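Local coordinates for 2-nitrobenzoate nitroreductase (Pseudomonas fluorescens, PDB 4Z85) that reduces the nitro group of 2-nitrobenzoate as an FMN-dependent 2-nitroreductase of the flavoredoxin family, at the interface of chains A and B. Coordinates in Å, arbitrary orientation; residue numbers count along the deposited sequence, not the author numbering. Chains: chain A/B, 2-nitrobenzoate nitroreductase.

Contact 1: the interface of chains A and B. Residues chain A 15, 18-19, 22, 25, 45-46, 153; chain B 48-49.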
ATOM      1  N   TYR A  15      -7.174  -0.822  15.031  1.00 22.31           N
ATOM      2  CA  TYR A  15      -6.976  -1.750  13.917  1.00 23.86           C
ATOM      3  C   TYR A  15      -8.161  -1.722  12.953  1.00 25.03           C
ATOM      4  O   TYR A  15      -7.982  -1.604  11.737  1.00 21.96           O
ATOM      5  CB  TYR A  15      -6.749  -3.170  14.422  1.00 23.14           C
ATOM      6  CG  TYR A  15      -6.766  -4.209  13.320  1.00 25.01           C
ATOM      7  CD1 TYR A  15      -5.617  -4.495  12.581  1.00 28.49           C
ATOM      8  CD2 TYR A  15      -7.929  -4.901  13.015  1.00 27.70           C
ATOM      9  CE1 TYR A  15      -5.637  -5.450  11.573  1.00 25.26           C
ATOM     10  CE2 TYR A  15      -7.956  -5.850  12.007  1.00 28.58           C
ATOM     11  CZ  TYR A  15      -6.814  -6.118  11.293  1.00 31.01           C
ATOM     12  OH  TYR A  15      -6.868  -7.074  10.301  1.00 33.07           O
ATOM     13  N   ILE A  18      -8.387   1.807  11.068  1.00 19.72           N
ATOM     14  CA  ILE A  18      -7.270   1.934  10.128  1.00 18.18           C
ATOM     15  C   ILE A  18      -7.451   1.001   8.927  1.00 18.17           C
ATOM     16  O   ILE A  18      -7.460   1.464   7.776  1.00 18.70           O
ATOM     17  CB  ILE A  18      -5.917   1.626  10.790  1.00 19.82           C
ATOM     18  CG1 ILE A  18      -5.609   2.642  11.889  1.00 20.87           C
ATOM     19  CG2 ILE A  18      -4.801   1.623   9.718  1.00 20.52           C
ATOM     20  CD1 ILE A  18      -4.452   2.224  12.785  1.00 18.89           C
ATOM     21  N   THR A  19      -7.615  -0.297   9.171  1.00 18.38           N
ATOM     22  CA  THR A  19      -7.716  -1.230   8.037  1.00 18.31           C
ATOM     23  C   THR A  19      -8.995  -1.031   7.233  1.00 20.12           C
ATOM     24  O   THR A  19      -9.053  -1.372   6.044  1.00 19.91           O
ATOM     25  CB  THR A  19      -7.626  -2.696   8.474  1.00 19.71           C
ATOM     26  OG1 THR A  19      -8.665  -2.993   9.428  1.00 20.83           O
ATOM     27  CG2 THR A  19      -6.245  -3.006   9.071  1.00 20.97           C
ATOM     28  N   VAL A  22      -8.023   2.592   4.918  1.00 18.29           N
ATOM     29  CA  VAL A  22      -6.993   2.701   3.880  1.00 18.16           C
ATOM     30  C   VAL A  22      -7.082   1.491   2.953  1.00 18.90           C
ATOM     31  O   VAL A  22      -6.918   0.353   3.370  1.00 18.55           O
ATOM     32  CB  VAL A  22      -5.543   2.840   4.460  1.00 19.07           C
ATOM     33  CG1 VAL A  22      -5.217   1.755   5.489  1.00 18.62           C
ATOM     34  CG2 VAL A  22      -4.516   2.802   3.321  1.00 17.62           C
ATOM     35  N   ARG A  25      -5.545  -2.309  -0.521  1.00 13.68           N
ATOM     36  CA  ARG A  25      -4.127  -2.520  -0.230  1.00 15.69           C
ATOM     37  C   ARG A  25      -3.555  -3.662  -1.066  1.00 14.96           C
ATOM     38  O   ARG A  25      -4.217  -4.682  -1.282  1.00 16.74           O
ATOM     39  CB  ARG A  25      -3.922  -2.816   1.260  1.00 14.79           C
ATOM     40  CG  ARG A  25      -4.469  -1.715   2.164  1.00 16.10           C
ATOM     41  CD  ARG A  25      -4.092  -1.938   3.613  1.00 15.31           C
ATOM     42  NE  ARG A  25      -4.666  -3.133   4.230  1.00 17.32           N
ATOM     43  CZ  ARG A  25      -5.901  -3.227   4.721  1.00 16.86           C
ATOM     44  NH1 ARG A  25      -6.766  -2.239   4.581  1.00 16.97           N
ATOM     45  NH2 ARG A  25      -6.281  -4.354   5.326  1.00 21.24           N
ATOM     46  N   SER A  45      -0.697  -7.254   3.952  1.00 17.08           N
ATOM     47  CA  SER A  45      -1.144  -6.118   3.146  1.00 17.58           C
ATOM     48  C   SER A  45      -0.732  -4.767   3.753  1.00 18.53           C
ATOM     49  O   SER A  45      -1.075  -3.724   3.210  1.00 17.71           O
ATOM     50  CB  SER A  45      -2.674  -6.177   2.914  1.00 18.95           C
ATOM     51  OG  SER A  45      -3.405  -5.874   4.090  1.00 19.29           O
ATOM     52  N   ALA A  46       0.044  -4.775   4.840  1.00 17.86           N
ATOM     53  CA  ALA A  46       0.677  -3.540   5.308  1.00 15.96           C
ATOM     54  C   ALA A  46       1.994  -3.427   4.556  1.00 17.32           C
ATOM     55  O   ALA A  46       3.061  -3.744   5.084  1.00 18.43           O
ATOM     56  CB  ALA A  46       0.902  -3.548   6.831  1.00 18.43           C
ATOM     57  N   ARG A 153       6.381  -6.047  16.674  1.00 34.51           N
ATOM     58  CA  ARG A 153       6.158  -5.696  15.267  1.00 29.17           C
ATOM     59  C   ARG A 153       7.421  -5.121  14.643  1.00 24.79           C
ATOM     60  O   ARG A 153       8.136  -4.374  15.294  1.00 25.97           O
ATOM     61  CB  ARG A 153       5.025  -4.687  15.160  1.00 29.58           C
ATOM     62  CG  ARG A 153       4.466  -4.478  13.766  1.00 29.17           C
ATOM     63  CD  ARG A 153       3.100  -3.839  13.910  1.00 30.11           C
ATOM     64  NE  ARG A 153       2.427  -3.610  12.644  1.00 31.33           N
ATOM     65  CZ  ARG A 153       1.857  -4.561  11.914  1.00 28.94           C
ATOM     66  NH1 ARG A 153       1.882  -5.830  12.314  1.00 36.34           N
ATOM     67  NH2 ARG A 153       1.261  -4.242  10.779  1.00 29.18           N
TER
ATOM     68  N   ASN B  48       1.222   3.151   2.835  1.00 15.31           N
ATOM     69  CA  ASN B  48       0.346   2.202   3.520  1.00 14.15           C
ATOM     70  C   ASN B  48       0.433   2.408   5.020  1.00 15.21           C
ATOM     71  O   ASN B  48       1.310   3.108   5.498  1.00 15.42           O
ATOM     72  CB  ASN B  48       0.687   0.741   3.172  1.00 16.45           C
ATOM     73  CG  ASN B  48      -0.563  -0.131   3.052  1.00 18.34           C
ATOM     74  OD1 ASN B  48      -1.529   0.079   3.775  1.00 15.67           O
ATOM     75  ND2 ASN B  48      -0.558  -1.092   2.119  1.00 15.30           N
ATOM     76  N   TYR B  49      -0.492   1.802   5.763  1.00 17.55           N
ATOM     77  CA  TYR B  49      -0.374   1.848   7.220  1.00 16.34           C
ATOM     78  C   TYR B  49       0.710   0.883   7.673  1.00 14.49           C
ATOM     79  O   TYR B  49       1.024  -0.109   6.994  1.00 16.72           O
ATOM     80  CB  TYR B  49      -1.712   1.510   7.901  1.00 17.21           C
ATOM     81  CG  TYR B  49      -1.994   0.031   8.094  1.00 16.16           C
ATOM     82  CD1 TYR B  49      -2.485  -0.749   7.051  1.00 18.17           C
ATOM     83  CD2 TYR B  49      -1.773  -0.582   9.330  1.00 19.15           C
ATOM     84  CE1 TYR B  49      -2.742  -2.102   7.227  1.00 19.24           C
ATOM     85  CE2 TYR B  49      -2.024  -1.930   9.510  1.00 18.36           C
ATOM     86  CZ  TYR B  49      -2.512  -2.683   8.466  1.00 19.92           C
ATOM     87  OH  TYR B  49      -2.768  -4.030   8.671  1.00 23.27           O
TER
HETATM   88  O   HOH W   1      -4.129  -5.779   6.999  1.00 27.27           O

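Contact 2: the interface of chains A and B. Residues chain A 91, 137, 139, 163, 177, 182; chain B 17-18, 20-22.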
ATOM      1  N   MET A  91       2.968 -11.962  -5.835  1.00 18.32           N
ATOM      2  CA  MET A  91       1.787 -11.127  -6.040  1.00 17.67           C
ATOM      3  C   MET A  91       0.577 -12.039  -6.182  1.00 22.99           C
ATOM      4  O   MET A  91       0.715 -13.233  -6.470  1.00 21.23           O
ATOM      5  CB  MET A  91       1.951 -10.226  -7.265  1.00 20.86           C
ATOM      6  CG  MET A  91       3.180  -9.323  -7.198  1.00 19.41           C
ATOM      7  SD  MET A  91       3.258  -8.393  -5.644  1.00 20.02           S
ATOM      8  CE  MET A  91       4.770  -7.493  -5.912  1.00 19.53           C
ATOM      9  N   ILE A 137       3.140 -12.828 -10.707  1.00 23.05           N
ATOM     10  CA  ILE A 137       4.370 -12.050 -10.684  1.00 23.43           C
ATOM     11  C   ILE A 137       5.018 -12.334  -9.347  1.00 21.52           C
ATOM     12  O   ILE A 137       4.321 -12.518  -8.353  1.00 21.81           O
ATOM     13  CB  ILE A 137       4.118 -10.524 -10.843  1.00 21.51           C
ATOM     14  CG1 ILE A 137       3.365 -10.204 -12.146  1.00 22.11           C
ATOM     15  CG2 ILE A 137       5.427  -9.754 -10.802  1.00 20.02           C
ATOM     16  CD1 ILE A 137       3.035  -8.728 -12.310  1.00 22.17           C
ATOM     17  N   TRP A 139       8.595 -11.089  -6.883  1.00 20.94           N
ATOM     18  CA  TRP A 139       9.826 -10.345  -6.679  1.00 21.30           C
ATOM     19  C   TRP A 139      10.809 -11.234  -5.926  1.00 21.32           C
ATOM     20  O   TRP A 139      10.499 -11.743  -4.849  1.00 20.63           O
ATOM     21  CB  TRP A 139       9.584  -9.066  -5.866  1.00 19.13           C
ATOM     22  CG  TRP A 139       8.761  -7.999  -6.504  1.00 19.72           C
ATOM     23  CD1 TRP A 139       8.335  -7.933  -7.803  1.00 20.78           C
ATOM     24  CD2 TRP A 139       8.268  -6.821  -5.858  1.00 17.96           C
ATOM     25  NE1 TRP A 139       7.615  -6.776  -8.003  1.00 21.75           N
ATOM     26  CE2 TRP A 139       7.566  -6.075  -6.824  1.00 19.59           C
ATOM     27  CE3 TRP A 139       8.352  -6.324  -4.545  1.00 18.95           C
ATOM     28  CZ2 TRP A 139       6.937  -4.865  -6.520  1.00 17.75           C
ATOM     29  CZ3 TRP A 139       7.735  -5.130  -4.250  1.00 16.06           C
ATOM     30  CH2 TRP A 139       7.037  -4.409  -5.228  1.00 17.07           C
ATOM     31  N   MET A 163      12.736  -9.879 -10.976  1.00 24.14           N
ATOM     32  CA  MET A 163      11.307 -10.186 -11.040  1.00 24.88           C
ATOM     33  C   MET A 163      10.983 -11.358 -11.966  1.00 28.39           C
ATOM     34  O   MET A 163      11.557 -11.483 -13.049  1.00 29.39           O
ATOM     35  CB  MET A 163      10.521  -8.963 -11.501  1.00 24.77           C
ATOM     36  CG  MET A 163      10.630  -7.732 -10.602  1.00 25.26           C
ATOM     37  SD  MET A 163       9.491  -6.447 -11.163  1.00 23.75           S
ATOM     38  CE  MET A 163       9.917  -5.063 -10.084  1.00 21.80           C
ATOM     39  N   VAL A 177       4.962  -4.056 -17.758  1.00 29.87           N
ATOM     40  CA  VAL A 177       3.926  -4.994 -17.370  1.00 27.57           C
ATOM     41  C   VAL A 177       2.722  -4.739 -18.271  1.00 26.49           C
ATOM     42  O   VAL A 177       2.399  -3.585 -18.578  1.00 28.92           O
ATOM     43  CB  VAL A 177       3.542  -4.835 -15.883  1.00 24.04           C
ATOM     44  CG1 VAL A 177       2.338  -5.691 -15.527  1.00 25.82           C
ATOM     45  CG2 VAL A 177       4.731  -5.194 -15.012  1.00 22.49           C
ATOM     46  N   PHE A 182      -2.822  -8.061 -16.040  1.00 23.87           N
ATOM     47  CA  PHE A 182      -2.481  -8.330 -14.649  1.00 22.17           C
ATOM     48  C   PHE A 182      -3.618  -7.838 -13.756  1.00 21.76           C
ATOM     49  O   PHE A 182      -3.927  -6.652 -13.745  1.00 20.62           O
ATOM     50  CB  PHE A 182      -1.151  -7.648 -14.291  1.00 22.49           C
ATOM     51  CG  PHE A 182      -0.755  -7.786 -12.846  1.00 22.75           C
ATOM     52  CD1 PHE A 182      -0.829  -9.009 -12.203  1.00 20.56           C
ATOM     53  CD2 PHE A 182      -0.293  -6.687 -12.143  1.00 21.24           C
ATOM     54  CE1 PHE A 182      -0.449  -9.134 -10.877  1.00 22.42           C
ATOM     55  CE2 PHE A 182       0.083  -6.803 -10.812  1.00 19.05           C
ATOM     56  CZ  PHE A 182       0.004  -8.022 -10.188  1.00 19.40           C
TER
ATOM     57  N   LEU B  17       8.433  -1.165 -13.899  1.00 19.98           N
ATOM     58  CA  LEU B  17       8.215  -2.564 -13.526  1.00 21.12           C
ATOM     59  C   LEU B  17       7.668  -2.691 -12.081  1.00 19.50           C
ATOM     60  O   LEU B  17       6.763  -3.513 -11.799  1.00 21.60           O
ATOM     61  CB  LEU B  17       9.496  -3.373 -13.677  1.00 23.29           C
ATOM     62  CG  LEU B  17       9.943  -3.594 -15.131  1.00 24.34           C
ATOM     63  CD1 LEU B  17      11.221  -4.420 -15.162  1.00 26.93           C
ATOM     64  CD2 LEU B  17       8.845  -4.279 -15.932  1.00 29.97           C
ATOM     65  N   ILE B  18       8.206  -1.857 -11.195  1.00 19.72           N
ATOM     66  CA  ILE B  18       7.720  -1.809  -9.813  1.00 18.18           C
ATOM     67  C   ILE B  18       6.267  -1.329  -9.755  1.00 18.17           C
ATOM     68  O   ILE B  18       5.399  -2.034  -9.218  1.00 18.70           O
ATOM     69  CB  ILE B  18       8.577  -0.890  -8.928  1.00 19.82           C
ATOM     70  CG1 ILE B  18      10.004  -1.425  -8.813  1.00 20.87           C
ATOM     71  CG2 ILE B  18       7.928  -0.757  -7.530  1.00 20.52           C
ATOM     72  CD1 ILE B  18      10.977  -0.417  -8.219  1.00 18.89           C
ATOM     73  N   GLY B  20       4.077  -1.170 -12.022  1.00 18.01           N
ATOM     74  CA  GLY B  20       3.191  -2.074 -12.721  1.00 18.97           C
ATOM     75  C   GLY B  20       2.955  -3.407 -12.052  1.00 21.40           C
ATOM     76  O   GLY B  20       1.993  -4.101 -12.424  1.00 22.10           O
ATOM     77  N   SER B  21       3.820  -3.799 -11.105  1.00 18.61           N
ATOM     78  CA  SER B  21       3.657  -5.116 -10.483  1.00 18.42           C
ATOM     79  C   SER B  21       3.152  -5.120  -9.027  1.00 18.87           C
ATOM     80  O   SER B  21       2.817  -6.187  -8.498  1.00 19.82           O
ATOM     81  CB  SER B  21       4.976  -5.896 -10.553  1.00 19.56           C
ATOM     82  OG  SER B  21       6.012  -5.166  -9.920  1.00 20.08           O
ATOM     83  N   VAL B  22       3.089  -3.959  -8.370  1.00 18.29           N
ATOM     84  CA  VAL B  22       2.486  -3.950  -7.034  1.00 18.16           C
ATOM     85  C   VAL B  22       1.205  -3.119  -7.065  1.00 18.90           C
ATOM     86  O   VAL B  22       1.220  -1.931  -7.357  1.00 18.55           O
ATOM     87  CB  VAL B  22       3.455  -3.418  -5.921  1.00 19.07           C
ATOM     88  CG1 VAL B  22       4.080  -2.070  -6.285  1.00 18.62           C
ATOM     89  CG2 VAL B  22       2.708  -3.303  -4.586  1.00 17.62           C
TER

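Contact 3: the interface of chains A and B. Residues chain A 97-98, 101, 185, 191, 193; chain B 200-204.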
ATOM      1  N   ALA A  97      -5.598 -16.743  -5.029  1.00 22.53           N
ATOM      2  CA  ALA A  97      -6.247 -15.979  -3.961  1.00 23.68           C
ATOM      3  C   ALA A  97      -6.725 -16.840  -2.784  1.00 23.26           C
ATOM      4  O   ALA A  97      -6.492 -16.506  -1.609  1.00 21.08           O
ATOM      5  CB  ALA A  97      -7.419 -15.189  -4.537  1.00 21.41           C
ATOM      6  N   GLU A  98      -7.419 -17.938  -3.083  1.00 23.73           N
ATOM      7  CA  GLU A  98      -7.947 -18.759  -1.990  1.00 21.89           C
ATOM      8  C   GLU A  98      -6.836 -19.341  -1.105  1.00 20.42           C
ATOM      9  O   GLU A  98      -6.901 -19.268   0.125  1.00 22.74           O
ATOM     10  CB  GLU A  98      -8.814 -19.901  -2.534  1.00 27.22           C
ATOM     11  CG  GLU A  98      -9.383 -20.771  -1.428  1.00 28.59           C
ATOM     12  CD  GLU A  98     -10.313 -20.002  -0.507  1.00 28.82           C
ATOM     13  OE1 GLU A  98     -10.115 -20.042   0.723  1.00 27.66           O
ATOM     14  OE2 GLU A  98     -11.249 -19.353  -1.022  1.00 34.82           O
ATOM     15  N   VAL A 101      -5.370 -16.802   1.125  1.00 19.88           N
ATOM     16  CA  VAL A 101      -6.124 -16.567   2.341  1.00 23.00           C
ATOM     17  C   VAL A 101      -5.924 -17.716   3.338  1.00 25.62           C
ATOM     18  O   VAL A 101      -5.808 -17.480   4.544  1.00 27.87           O
ATOM     19  CB  VAL A 101      -7.614 -16.360   2.035  1.00 27.18           C
ATOM     20  CG1 VAL A 101      -8.441 -16.356   3.312  1.00 27.22           C
ATOM     21  CG2 VAL A 101      -7.795 -15.053   1.262  1.00 23.90           C
ATOM     22  N   TYR A 185      -5.630  -8.916  -6.695  1.00 18.84           N
ATOM     23  CA  TYR A 185      -6.630  -8.663  -5.653  1.00 17.66           C
ATOM     24  C   TYR A 185      -6.118  -7.608  -4.684  1.00 16.82           C
ATOM     25  O   TYR A 185      -4.986  -7.710  -4.225  1.00 19.48           O
ATOM     26  CB  TYR A 185      -6.916  -9.929  -4.844  1.00 18.50           C
ATOM     27  CG  TYR A 185      -7.886 -10.889  -5.478  1.00 18.24           C
ATOM     28  CD1 TYR A 185      -7.907 -11.075  -6.854  1.00 21.66           C
ATOM     29  CD2 TYR A 185      -8.766 -11.619  -4.691  1.00 23.15           C
ATOM     30  CE1 TYR A 185      -8.803 -11.967  -7.436  1.00 23.58           C
ATOM     31  CE2 TYR A 185      -9.661 -12.500  -5.263  1.00 24.01           C
ATOM     32  CZ  TYR A 185      -9.673 -12.667  -6.628  1.00 27.70           C
ATOM     33  OH  TYR A 185     -10.565 -13.554  -7.189  1.00 30.69           O
ATOM     34  N   PRO A 191     -12.722  -9.195   5.968  1.00 23.96           N
ATOM     35  CA  PRO A 191     -12.259 -10.272   5.094  1.00 20.69           C
ATOM     36  C   PRO A 191     -12.676 -10.044   3.647  1.00 23.07           C
ATOM     37  O   PRO A 191     -13.147 -10.956   2.982  1.00 24.20           O
ATOM     38  CB  PRO A 191     -12.961 -11.506   5.679  1.00 26.92           C
ATOM     39  CG  PRO A 191     -14.252 -10.963   6.149  1.00 25.88           C
ATOM     40  CD  PRO A 191     -13.941  -9.576   6.707  1.00 25.36           C
ATOM     41  N   TYR A 193     -12.071  -8.457  -0.378  1.00 17.52           N
ATOM     42  CA  TYR A 193     -11.075  -8.249  -1.421  1.00 19.87           C
ATOM     43  C   TYR A 193     -11.715  -7.570  -2.615  1.00 19.38           C
ATOM     44  O   TYR A 193     -12.839  -7.883  -2.979  1.00 19.56           O
ATOM     45  CB  TYR A 193     -10.448  -9.594  -1.829  1.00 18.21           C
ATOM     46  CG  TYR A 193      -9.737 -10.191  -0.658  1.00 18.19           C
ATOM     47  CD1 TYR A 193     -10.429 -10.917   0.316  1.00 17.49           C
ATOM     48  CD2 TYR A 193      -8.377  -9.978  -0.477  1.00 19.07           C
ATOM     49  CE1 TYR A 193      -9.779 -11.417   1.424  1.00 19.37           C
ATOM     50  CE2 TYR A 193      -7.726 -10.489   0.617  1.00 18.30           C
ATOM     51  CZ  TYR A 193      -8.424 -11.197   1.564  1.00 21.59           C
ATOM     52  OH  TYR A 193      -7.742 -11.670   2.657  1.00 22.47           O
TER
ATOM     53  N   VAL B 200     -15.082  -9.709  -3.334  1.00 21.96           N
ATOM     54  CA  VAL B 200     -15.387 -11.030  -2.803  1.00 20.22           C
ATOM     55  C   VAL B 200     -14.969 -11.097  -1.351  1.00 23.78           C
ATOM     56  O   VAL B 200     -14.006 -10.464  -0.906  1.00 23.64           O
ATOM     57  CB  VAL B 200     -14.694 -12.171  -3.564  1.00 22.49           C
ATOM     58  CG1 VAL B 200     -15.197 -12.244  -4.985  1.00 29.82           C
ATOM     59  CG2 VAL B 200     -13.174 -12.033  -3.524  1.00 24.41           C
ATOM     60  N   ARG B 201     -15.729 -11.880  -0.613  1.00 22.58           N
ATOM     61  CA  ARG B 201     -15.449 -12.157   0.773  1.00 27.52           C
ATOM     62  C   ARG B 201     -14.706 -13.477   0.831  1.00 28.37           C
ATOM     63  O   ARG B 201     -15.184 -14.486   0.306  1.00 27.73           O
ATOM     64  CB  ARG B 201     -16.747 -12.227   1.563  1.00 31.43           C
ATOM     65  CG  ARG B 201     -16.591 -12.402   3.046  1.00 32.79           C
ATOM     66  CD  ARG B 201     -17.961 -12.245   3.685  1.00 34.64           C
ATOM     67  NE  ARG B 201     -17.884 -11.540   4.959  1.00 43.87           N
ATOM     68  CZ  ARG B 201     -17.770 -12.142   6.133  1.00 44.21           C
ATOM     69  NH1 ARG B 201     -17.752 -13.462   6.192  1.00 49.86           N
ATOM     70  NH2 ARG B 201     -17.702 -11.423   7.246  1.00 51.03           N
ATOM     71  N   LEU B 202     -13.524 -13.465   1.428  1.00 24.72           N
ATOM     72  CA  LEU B 202     -12.746 -14.677   1.606  1.00 25.73           C
ATOM     73  C   LEU B 202     -12.306 -14.720   3.058  1.00 31.68           C
ATOM     74  O   LEU B 202     -11.493 -13.909   3.488  1.00 27.10           O
ATOM     75  CB  LEU B 202     -11.551 -14.725   0.650  1.00 26.41           C
ATOM     76  CG  LEU B 202     -11.830 -14.692  -0.861  1.00 25.52           C
ATOM     77  CD1 LEU B 202     -10.534 -14.584  -1.647  1.00 29.09           C
ATOM     78  CD2 LEU B 202     -12.590 -15.936  -1.295  1.00 26.70           C
ATOM     79  N   THR B 203     -12.868 -15.642   3.837  1.00 28.85           N
ATOM     80  CA  THR B 203     -12.578 -15.650   5.263  1.00 28.23           C
ATOM     81  C   THR B 203     -11.447 -16.614   5.589  1.00 27.29           C
ATOM     82  O   THR B 203     -11.236 -17.622   4.910  1.00 29.32           O
ATOM     83  CB  THR B 203     -13.817 -16.017   6.101  1.00 39.34           C
ATOM     84  OG1 THR B 203     -14.223 -17.350   5.786  1.00 38.91           O
ATOM     85  CG2 THR B 203     -14.958 -15.065   5.808  1.00 39.42           C
ATOM     86  N   VAL B 204     -10.695 -16.268   6.625  1.00 29.00           N
ATOM     87  CA  VAL B 204      -9.634 -17.128   7.104  1.00 29.98           C
ATOM     88  C   VAL B 204     -10.288 -18.201   7.954  1.00 27.57           C
ATOM     89  O   VAL B 204     -10.905 -17.892   8.966  1.00 30.95           O
ATOM     90  CB  VAL B 204      -8.591 -16.343   7.925  1.00 29.40           C
ATOM     91  CG1 VAL B 204      -7.604 -17.293   8.567  1.00 32.63           C
ATOM     92  CG2 VAL B 204      -7.869 -15.342   7.033  1.00 30.49           C
TER
HETATM   93  O   HOH W   2      -9.525 -12.519   4.694  1.00 27.12           O

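Contact 1: the interface of chains A and B
The ring of B:Tyr49 reaches into chain A for apolar contact among A:Ile18, A:Thr19, A:Arg25 and A:Ala46. A:Ile18 crosses it at about a right angle, its CG2 branch 3.6 Å from B:Tyr49 CB. A:Thr19 sends its methyl CG2 to the phenol end, 3.8 Å from B:Tyr49 CZ. A:Ala46 CB lies over one ring face, toward the rim. A:Arg25 meets the ring edge with CD, in the ring plane, and its guanidinium stands nearly upright to the ring (88°). B:Tyr49 CG sits between the backbone N and the carbonyl carbon (chi1 85°), which turns the ring toward these side chains.

The polar contacts mostly hold the walls. A:Arg25 NH1 donates to A:Thr19 O on a lone pair at 2.8 Å, and to A:Val22 O at 2.9 Å. Its NE donates to A:Ser45 OG at 3.0 Å. These fix the guanidinium's turn. Water 1 links the phenol B:Tyr49 OH, at 2.8 Å, to A:Ser45 OG. The amide oxygen B:Asn48 OD1 accepts from B:Tyr49 N at 2.8 Å, and lies 3.3 Å from A:Arg25 CD.

In this part of the two-fold interface of identical chains, strand 47-52 inserts B:Tyr49 between helix 11-21 and loops of the partner, while B:Asn48 meets loop residues.

Contact 2: the interface of chains A and B
This is a helix-end contact within the two-fold interface of two identical chains. The last turn of helix 11-21 of chain B, with B:Gly20 and B:Ser21, fits against side chains of chain A and would add to the hold between the two copies of the deposited assembly. A:Trp139 NE1 donates to the hydroxyl B:Ser21 OG at 3.0 Å. The oxygen lies at the indole edge, in the ring plane. B:Ser21 OG sits between its own backbone N and carbonyl carbon (chi1 58°), where it also donates to B:Leu17 O at 2.6 Å. Farther along the indole, CH2 touches B:Val22 CB at 3.8 Å. A phenylalanine in place of A:Trp139 would probably leave B:Ser21 OG without its cross-chain donor and open a gap beside B:Val22.

A:Met91 CG lies 3.4 Å from the helix-end carbonyl B:Ser21 O, while CE backs one indole face over its centre. A:Ile137 CD1 lies likewise over the ring of A:Phe182. The rim of A:Phe182 meets the helix end, CE2 4.0 Å from B:Ser21 CA, which lies above the ring plane on the side of A:Ile137 CD1. A:Met163 is extended beyond CG, and its tip methyl CE reaches B:Ile18 CG1 at 3.9 Å.

Contact 3: the interface of chains A and B
A:Tyr193 and B:Val200 pair as an antiparallel beta bridge between the chains. A:Tyr193 N donates to B:Val200 O at 2.8 Å, and B:Val200 N donates back to A:Tyr193 O at 2.9 Å. B:Leu202 N extends the pairing to A:Pro191 O at 3.0 Å.

The tightly packed part surrounds B:Leu202. Its CB touches A:Val101 CG2 and A:Tyr193 CE1, each at 3.8 Å. The side chains of A:Tyr193 and B:Leu202 cross at about a right angle. A:Val101 CG1, anti to the backbone N (chi1 170°), points to B:Thr203 O and also meets B:Val204 CG2. B:Val200 CG2 lies 3.9 Å from A:Tyr185 CE2, while A:Ala97 CB lies over one face of that ring. A:Pro191 and B:Arg201 run side by side, with A:Pro191 CG over one guanidinium face near its rim.

The looser part is bridged by water. Water 2 joins the phenol A:Tyr193 OH, at 2.8 Å, to B:Leu202 O, and lies in the plane of the tyrosine ring. A:Glu98 makes a light contact, its carboxylate OE2 3.7 Å from B:Leu202 CD2.

In the deposited two-chain assembly the site joins segment 200-204 of one chain to the other, and is likely to help hold a dimer together.

The three contacts are separate patches of one two-fold interface, and each has a twin with the chains exchanged. By the centres of their C-alpha atoms, contact 1 lies about 20 Å from contact 2 and 16 Å from contact 3. Contacts 2 and 3 are about 20 Å apart. Contacts 1 and 2 share helix 11-21 and the residue after it. A:Ile18 and A:Val22 serve in contact 1, B:Ile18 and B:Val22 in contact 2. Strand 153-165 of chain A also enters both. Contact 3 uses other elements, including helix 94-103 and strand 199-201. The spread of the patches suggests a broad interface, consistent with a stable dimer.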